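TfuB1 (Thermobifida fusca, PDB 6JX3) binds the leader peptide of a lasso peptide precursor as an RRE protein of the PqqD family, probably presenting the precursor for processing. Local coordinates at residues 19-23 / 34-38; 65-69 / 80-84. All blocks are in the same frame, centred on the assembly; numbering follows the deposited sequence.

Contact 1: residues 19-23 / 34-38; sequences LRPEI and LLDGR. With ZN (zinc ion), chain C.
Glu-22 and Asp-36 meet across the two segments at a zinc ion, bound by Glu-22 OE2 at 1.9 Å and Asp-36 OD2 at 2.0 Å, with a water as third ligand. Their carboxylate planes are 65° apart. Glu-22 CG sits between its own backbone N and carbonyl carbon (chi1 73°), and a bend at chi2 brings the carboxylate to the metal.

Two arginines gather round that carboxylate. Arg-20 NE gives Glu-22 OE2 a nearly straight, in-plane bond of 2.8 Å onto the syn lone pair. The Arg-38 guanidinium is stacked on the carboxylate, planes 7° apart, Glu-22 OE1 lying 3.4 Å from Arg-38 CZ; the salt bridge from OE1 to Arg-38 NE, long at 3.6 Å, rests on charge alone. Arg-20 NH2, which donates to a water, comes within 2.9 Å of Arg-38 NH1, another donor. A lysine in place of Arg-20 would probably lose the straight bond to OE2, one restraint on the carboxylate's rotation, with zinc still gripping it.

Gly-37 N donates to Glu-22 O (2.9 Å), and Ile-23 and Asp-36 form an antiparallel non-hydrogen-bonded pair. Next along the strand, Ile-23 CG2 packs on Leu-34 CD2. Asp-36 OD1 accepts from Arg-38 N, closing an Asx turn. This two-carboxylate zinc site lies where strand 23-27 begins beside the end of its antiparallel neighbour 32-36.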
ATOM      1  N   LEU A  19       9.662  -3.155   1.122  1.00 18.56           N
ATOM      2  CA  LEU A  19       9.531  -2.207   2.214  1.00 17.51           C
ATOM      3  C   LEU A  19      10.904  -1.871   2.781  1.00 20.23           C
ATOM      4  O   LEU A  19      11.837  -2.675   2.723  1.00 20.61           O
ATOM      5  CB  LEU A  19       8.641  -2.772   3.319  1.00 17.43           C
ATOM      6  CG  LEU A  19       7.164  -2.969   2.977  1.00 20.27           C
ATOM      7  CD1 LEU A  19       6.400  -3.481   4.205  1.00 20.49           C
ATOM      8  CD2 LEU A  19       6.520  -1.696   2.425  1.00 19.14           C
ATOM      9  N   ARG A  20      11.019  -0.671   3.343  1.00 12.39           N
ATOM     10  CA  ARG A  20      12.251  -0.303   4.010  1.00 12.88           C
ATOM     11  C   ARG A  20      12.456  -1.224   5.214  1.00 15.97           C
ATOM     12  O   ARG A  20      11.491  -1.786   5.748  1.00 18.17           O
ATOM     13  CB  ARG A  20      12.216   1.169   4.430  1.00 15.67           C
ATOM     14  CG  ARG A  20      12.386   2.190   3.259  1.00 18.60           C
ATOM     15  CD  ARG A  20      12.824   3.583   3.763  1.00 17.21           C
ATOM     16  NE  ARG A  20      13.851   3.429   4.787  1.00 22.83           N
ATOM     17  CZ  ARG A  20      15.155   3.345   4.540  1.00 24.22           C
ATOM     18  NH1 ARG A  20      15.618   3.459   3.298  1.00 21.63           N
ATOM     19  NH2 ARG A  20      16.000   3.149   5.544  1.00 28.57           N
ATOM     20  N   PRO A  21      13.706  -1.434   5.634  1.00 18.35           N
ATOM     21  CA  PRO A  21      13.974  -2.461   6.657  1.00 18.35           C
ATOM     22  C   PRO A  21      13.312  -2.190   7.992  1.00 17.97           C
ATOM     23  O   PRO A  21      13.027  -3.144   8.733  1.00 22.11           O
ATOM     24  CB  PRO A  21      15.505  -2.439   6.790  1.00 23.27           C
ATOM     25  CG  PRO A  21      16.002  -1.733   5.589  1.00 32.12           C
ATOM     26  CD  PRO A  21      14.935  -0.802   5.136  1.00 22.23           C
ATOM     27  N   GLU A  22      13.075  -0.927   8.332  1.00 19.51           N
ATOM     28  CA  GLU A  22      12.527  -0.561   9.632  1.00 17.76           C
ATOM     29  C   GLU A  22      11.000  -0.576   9.668  1.00 16.04           C
ATOM     30  O   GLU A  22      10.409  -0.198  10.690  1.00 15.63           O
ATOM     31  CB  GLU A  22      13.048   0.820  10.047  1.00 15.07           C
ATOM     32  CG  GLU A  22      12.442   1.995   9.279  1.00 16.31           C
ATOM     33  CD  GLU A  22      13.159   2.327   7.969  1.00 18.98           C
ATOM     34  OE1 GLU A  22      13.942   1.505   7.444  1.00 19.45           O
ATOM     35  OE2 GLU A  22      12.934   3.431   7.441  1.00 17.90           O
ATOM     36  N   ILE A  23      10.354  -1.034   8.600  1.00 14.62           N
ATOM     37  CA  ILE A  23       8.899  -1.012   8.504  1.00 13.83           C
ATOM     38  C   ILE A  23       8.331  -2.314   9.047  1.00 15.50           C
ATOM     39  O   ILE A  23       8.763  -3.404   8.658  1.00 17.31           O
ATOM     40  CB  ILE A  23       8.451  -0.796   7.050  1.00 14.39           C
ATOM     41  CG1 ILE A  23       9.035   0.499   6.482  1.00 15.08           C
ATOM     42  CG2 ILE A  23       6.927  -0.828   6.974  1.00 15.34           C
ATOM     43  CD1 ILE A  23       8.725   1.749   7.327  1.00 17.74           C
ATOM     44  N   LEU A  34       1.149   0.232   8.769  1.00 13.43           N
ATOM     45  CA  LEU A  34       2.589   0.158   8.575  1.00 14.54           C
ATOM     46  C   LEU A  34       3.234   1.095   9.578  1.00 15.68           C
ATOM     47  O   LEU A  34       2.812   2.245   9.707  1.00 20.40           O
ATOM     48  CB  LEU A  34       3.002   0.576   7.160  1.00 14.82           C
ATOM     49  CG  LEU A  34       2.563  -0.308   5.987  1.00 23.11           C
ATOM     50  CD1 LEU A  34       3.081   0.249   4.665  1.00 26.19           C
ATOM     51  CD2 LEU A  34       3.085  -1.676   6.187  1.00 28.18           C
ATOM     52  N   LEU A  35       4.238   0.601  10.283  1.00 14.92           N
ATOM     53  CA  LEU A  35       4.911   1.358  11.324  1.00 16.43           C
ATOM     54  C   LEU A  35       6.364   1.530  10.940  1.00 15.88           C
ATOM     55  O   LEU A  35       7.040   0.549  10.616  1.00 15.63           O
ATOM     56  CB  LEU A  35       4.808   0.639  12.673  1.00 16.74           C
ATOM     57  CG  LEU A  35       5.800   1.112  13.732  1.00 20.38           C
ATOM     58  CD1 LEU A  35       5.415   2.519  14.214  1.00 20.18           C
ATOM     59  CD2 LEU A  35       5.819   0.110  14.880  1.00 20.60           C
ATOM     60  N   ASP A  36       6.852   2.768  10.988  1.00 13.27           N
ATOM     61  CA  ASP A  36       8.271   3.032  10.807  1.00 16.25           C
ATOM     62  C   ASP A  36       8.934   3.042  12.176  1.00 16.56           C
ATOM     63  O   ASP A  36       8.705   3.953  12.976  1.00 17.64           O
ATOM     64  CB  ASP A  36       8.485   4.355  10.087  1.00 15.10           C
ATOM     65  CG  ASP A  36       9.928   4.573   9.711  1.00 16.26           C
ATOM     66  OD1 ASP A  36      10.815   4.460  10.581  1.00 15.03           O
ATOM     67  OD2 ASP A  36      10.183   4.850   8.526  1.00 18.36           O
ATOM     68  N   GLY A  37       9.766   2.033  12.436  1.00 15.97           N
ATOM     69  CA  GLY A  37      10.351   1.847  13.752  1.00 18.99           C
ATOM     70  C   GLY A  37      11.401   2.865  14.119  1.00 22.01           C
ATOM     71  O   GLY A  37      11.780   2.948  15.292  1.00 22.86           O
ATOM     72  N   ARG A  38      11.880   3.636  13.148  1.00 16.78           N
ATOM     73  CA  ARG A  38      12.878   4.661  13.434  1.00 14.51           C
ATOM     74  C   ARG A  38      12.201   5.999  13.711  1.00 24.05           C
ATOM     75  O   ARG A  38      12.430   6.630  14.747  1.00 40.28           O
ATOM     76  CB  ARG A  38      13.838   4.773  12.244  1.00 16.93           C
ATOM     77  CG  ARG A  38      14.665   3.529  11.988  0.98 21.08           C
ATOM     78  CD  ARG A  38      15.373   3.684  10.652  0.69 22.41           C
ATOM     79  NE  ARG A  38      16.076   2.481  10.227  0.81 23.63           N
ATOM     80  CZ  ARG A  38      16.782   2.405   9.104  0.71 25.98           C
ATOM     81  NH1 ARG A  38      16.883   3.468   8.315  0.67 27.62           N
ATOM     82  NH2 ARG A  38      17.403   1.281   8.779  0.91 34.86           N
TER
HETATM   83 ZN    ZN C 101      12.119   5.088   8.036  1.00 17.05          ZN
HETATM   84  O   HOH W   1      18.995   2.466   6.011  1.00 30.73           O
HETATM   85  O   HOH W   2      11.824   6.150   6.230  1.00 15.65           O

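Contact 2: residues 65-69 / 80-84; sequences VAQFL and AERDI
This is a buried, largely apolar helix-to-helix contact, in which helix 62-72 packs on the early turns of helix 77-93 within the helical half of the chain. The segment axes come within 9.1 Å, at 124° between their N-to-C directions. Small residues permit the approach: Ala-66 and Ala-80 face one another with CB atoms 4.1 Å apart, and Ala-80 CB also rests against Leu-69 CB.

Ile-84 fills the space beside the alanines. With CG1 anti to the carbonyl carbon (chi1 -70°) and the chain extended beyond it, CD1 is carried out to helix 62-72 and lies 3.3 Å from Ala-66 N, a close fit against the backbone. There CD1 sits among three residues, with Val-65 CG1 at 3.7 Å, Ala-66 CB at 3.8 Å and Leu-69 CD1 at 3.9 Å. The two helices belong to the helical part of the PqqD fold, a small relative of the helix-turn-helix proteins in which a three-stranded antiparallel sheet is followed by three helices. Val-65 also touches Ile-52 and Arg-55, bringing helix 47-57 to the same core.

At the solvent edge the aliphatic part of Glu-81 takes over: its CG lies 3.7 Å from Ala-66 CB, while its carboxylate turns to a salt bridge with Arg-77. Nearby, Asp-83 OD1 is hydrogen-bonded to an aromatic side chain of the bound peptide.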
ATOM      1  N   VAL A  65      -0.830  -6.822 -10.648  1.00 13.83           N
ATOM      2  CA  VAL A  65      -1.796  -6.277  -9.707  1.00 13.40           C
ATOM      3  C   VAL A  65      -2.872  -5.508 -10.450  1.00 15.82           C
ATOM      4  O   VAL A  65      -4.049  -5.558 -10.081  1.00 15.64           O
ATOM      5  CB  VAL A  65      -1.094  -5.407  -8.653  1.00 12.65           C
ATOM      6  CG1 VAL A  65      -2.125  -4.827  -7.660  1.00 16.61           C
ATOM      7  CG2 VAL A  65      -0.037  -6.231  -7.937  1.00 16.17           C
ATOM      8  N   ALA A  66      -2.497  -4.794 -11.516  1.00 13.69           N
ATOM      9  CA  ALA A  66      -3.511  -4.104 -12.306  1.00 16.13           C
ATOM     10  C   ALA A  66      -4.497  -5.100 -12.902  1.00 17.64           C
ATOM     11  O   ALA A  66      -5.711  -4.868 -12.888  1.00 16.84           O
ATOM     12  CB  ALA A  66      -2.854  -3.270 -13.408  1.00 15.08           C
ATOM     13  N   GLN A  67      -3.986  -6.223 -13.410  1.00 18.18           N
ATOM     14  CA  GLN A  67      -4.855  -7.252 -13.976  1.00 19.58           C
ATOM     15  C   GLN A  67      -5.793  -7.803 -12.920  1.00 20.78           C
ATOM     16  O   GLN A  67      -6.985  -8.011 -13.174  1.00 21.35           O
ATOM     17  CB  GLN A  67      -4.007  -8.376 -14.573  1.00 19.28           C
ATOM     18  CG  GLN A  67      -4.800  -9.428 -15.350  1.00 25.48           C
ATOM     19  CD  GLN A  67      -5.718  -8.824 -16.397  1.00 41.22           C
ATOM     20  OE1 GLN A  67      -5.316  -7.945 -17.163  1.00 47.10           O
ATOM     21  NE2 GLN A  67      -6.965  -9.285 -16.428  1.00 50.53           N
ATOM     22  N   PHE A  68      -5.267  -8.043 -11.721  1.00 16.22           N
ATOM     23  CA  PHE A  68      -6.105  -8.497 -10.621  1.00 20.51           C
ATOM     24  C   PHE A  68      -7.189  -7.476 -10.312  1.00 21.43           C
ATOM     25  O   PHE A  68      -8.375  -7.817 -10.229  1.00 21.87           O
ATOM     26  CB  PHE A  68      -5.242  -8.759  -9.390  1.00 19.11           C
ATOM     27  CG  PHE A  68      -6.021  -8.819  -8.117  1.00 26.38           C
ATOM     28  CD1 PHE A  68      -6.690  -9.969  -7.750  1.00 41.55           C
ATOM     29  CD2 PHE A  68      -6.092  -7.716  -7.296  1.00 29.35           C
ATOM     30  CE1 PHE A  68      -7.414 -10.012  -6.579  1.00 37.79           C
ATOM     31  CE2 PHE A  68      -6.822  -7.751  -6.142  1.00 35.80           C
ATOM     32  CZ  PHE A  68      -7.481  -8.898  -5.780  1.00 33.43           C
ATOM     33  N   LEU A  69      -6.802  -6.204 -10.162  1.00 17.91           N
ATOM     34  CA  LEU A  69      -7.788  -5.197  -9.786  1.00 16.01           C
ATOM     35  C   LEU A  69      -8.911  -5.114 -10.811  1.00 17.21           C
ATOM     36  O   LEU A  69     -10.081  -5.022 -10.439  1.00 19.79           O
ATOM     37  CB  LEU A  69      -7.125  -3.831  -9.610  1.00 17.22           C
ATOM     38  CG  LEU A  69      -6.215  -3.679  -8.390  1.00 15.16           C
ATOM     39  CD1 LEU A  69      -5.635  -2.291  -8.390  1.00 17.59           C
ATOM     40  CD2 LEU A  69      -7.002  -3.922  -7.096  1.00 21.09           C
ATOM     41  N   ALA A  80      -6.390   1.458 -12.935  1.00 14.26           N
ATOM     42  CA  ALA A  80      -5.697   0.586 -11.995  1.00 15.92           C
ATOM     43  C   ALA A  80      -4.197   0.793 -12.069  1.00 15.83           C
ATOM     44  O   ALA A  80      -3.533   0.902 -11.033  1.00 13.29           O
ATOM     45  CB  ALA A  80      -6.035  -0.876 -12.270  1.00 15.82           C
ATOM     46  N   GLU A  81      -3.644   0.867 -13.286  1.00 13.72           N
ATOM     47  CA  GLU A  81      -2.208   1.093 -13.410  1.00 14.56           C
ATOM     48  C   GLU A  81      -1.800   2.432 -12.807  1.00 14.81           C
ATOM     49  O   GLU A  81      -0.767   2.521 -12.139  1.00 14.65           O
ATOM     50  CB  GLU A  81      -1.776   1.029 -14.872  1.00 16.34           C
ATOM     51  CG  GLU A  81      -1.964  -0.338 -15.492  1.00 14.49           C
ATOM     52  CD  GLU A  81      -1.261  -0.470 -16.814  1.00 20.91           C
ATOM     53  OE1 GLU A  81      -0.186   0.135 -16.954  1.00 16.84           O
ATOM     54  OE2 GLU A  81      -1.778  -1.192 -17.687  1.00 24.39           O
ATOM     55  N   ARG A  82      -2.581   3.485 -13.050  1.00 13.03           N
ATOM     56  CA  ARG A  82      -2.229   4.785 -12.485  1.00 13.67           C
ATOM     57  C   ARG A  82      -2.341   4.774 -10.977  1.00 14.76           C
ATOM     58  O   ARG A  82      -1.505   5.360 -10.285  1.00 16.58           O
ATOM     59  CB  ARG A  82      -3.129   5.879 -13.036  1.00 18.09           C
ATOM     60  CG  ARG A  82      -3.068   6.100 -14.496  1.00 28.69           C
ATOM     61  CD  ARG A  82      -3.372   7.561 -14.696  1.00 49.28           C
ATOM     62  NE  ARG A  82      -4.819   7.757 -14.727  1.00 54.65           N
ATOM     63  CZ  ARG A  82      -5.599   7.396 -15.738  1.00 52.39           C
ATOM     64  NH1 ARG A  82      -6.910   7.599 -15.676  1.00 45.41           N
ATOM     65  NH2 ARG A  82      -5.060   6.879 -16.830  1.00 48.61           N
ATOM     66  N   ASP A  83      -3.384   4.129 -10.452  1.00 15.88           N
ATOM     67  CA  ASP A  83      -3.578   4.112  -9.011  1.00 13.91           C
ATOM     68  C   ASP A  83      -2.481   3.319  -8.317  1.00 16.41           C
ATOM     69  O   ASP A  83      -2.032   3.695  -7.225  1.00 15.36           O
ATOM     70  CB  ASP A  83      -4.945   3.531  -8.672  1.00 18.44           C
ATOM     71  CG  ASP A  83      -6.081   4.491  -8.959  1.00 21.23           C
ATOM     72  OD1 ASP A  83      -7.247   4.063  -8.806  1.00 22.68           O
ATOM     73  OD2 ASP A  83      -5.816   5.652  -9.351  1.00 23.47           O
ATOM     74  N   ILE A  84      -2.083   2.187  -8.901  1.00 12.66           N
ATOM     75  CA  ILE A  84      -0.992   1.411  -8.313  1.00 11.05           C
ATOM     76  C   ILE A  84       0.280   2.234  -8.304  1.00 14.31           C
ATOM     77  O   ILE A  84       1.014   2.269  -7.309  1.00 13.72           O
ATOM     78  CB  ILE A  84      -0.794   0.101  -9.087  1.00 11.34           C
ATOM     79  CG1 ILE A  84      -1.971  -0.831  -8.830  1.00 13.25           C
ATOM     80  CG2 ILE A  84       0.534  -0.559  -8.707  1.00 14.61           C
ATOM     81  CD1 ILE A  84      -2.067  -1.931  -9.894  1.00 13.62           C
TER

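In the fold
Contacts 1 and 2 lie on opposite sides of the chain's centre, their own centres 24 Å apart and their nearest atoms about 12 Å from each other, so they do not touch. They follow one another along the chain: 19-23 with 34-38 ties the loop before the sheet to its middle strand, and 65-69 with 80-84 joins the last two helices. The bound peptide reaches both, packing on Leu-35 in contact 1 and meeting Asp-83 in contact 2, which fits a peptide lying between sheet and helix 77-93. Zinc is coordinated within contact 1; at contact 2 a bound zinc ion lies about 8 Å from the Val-65 side chain.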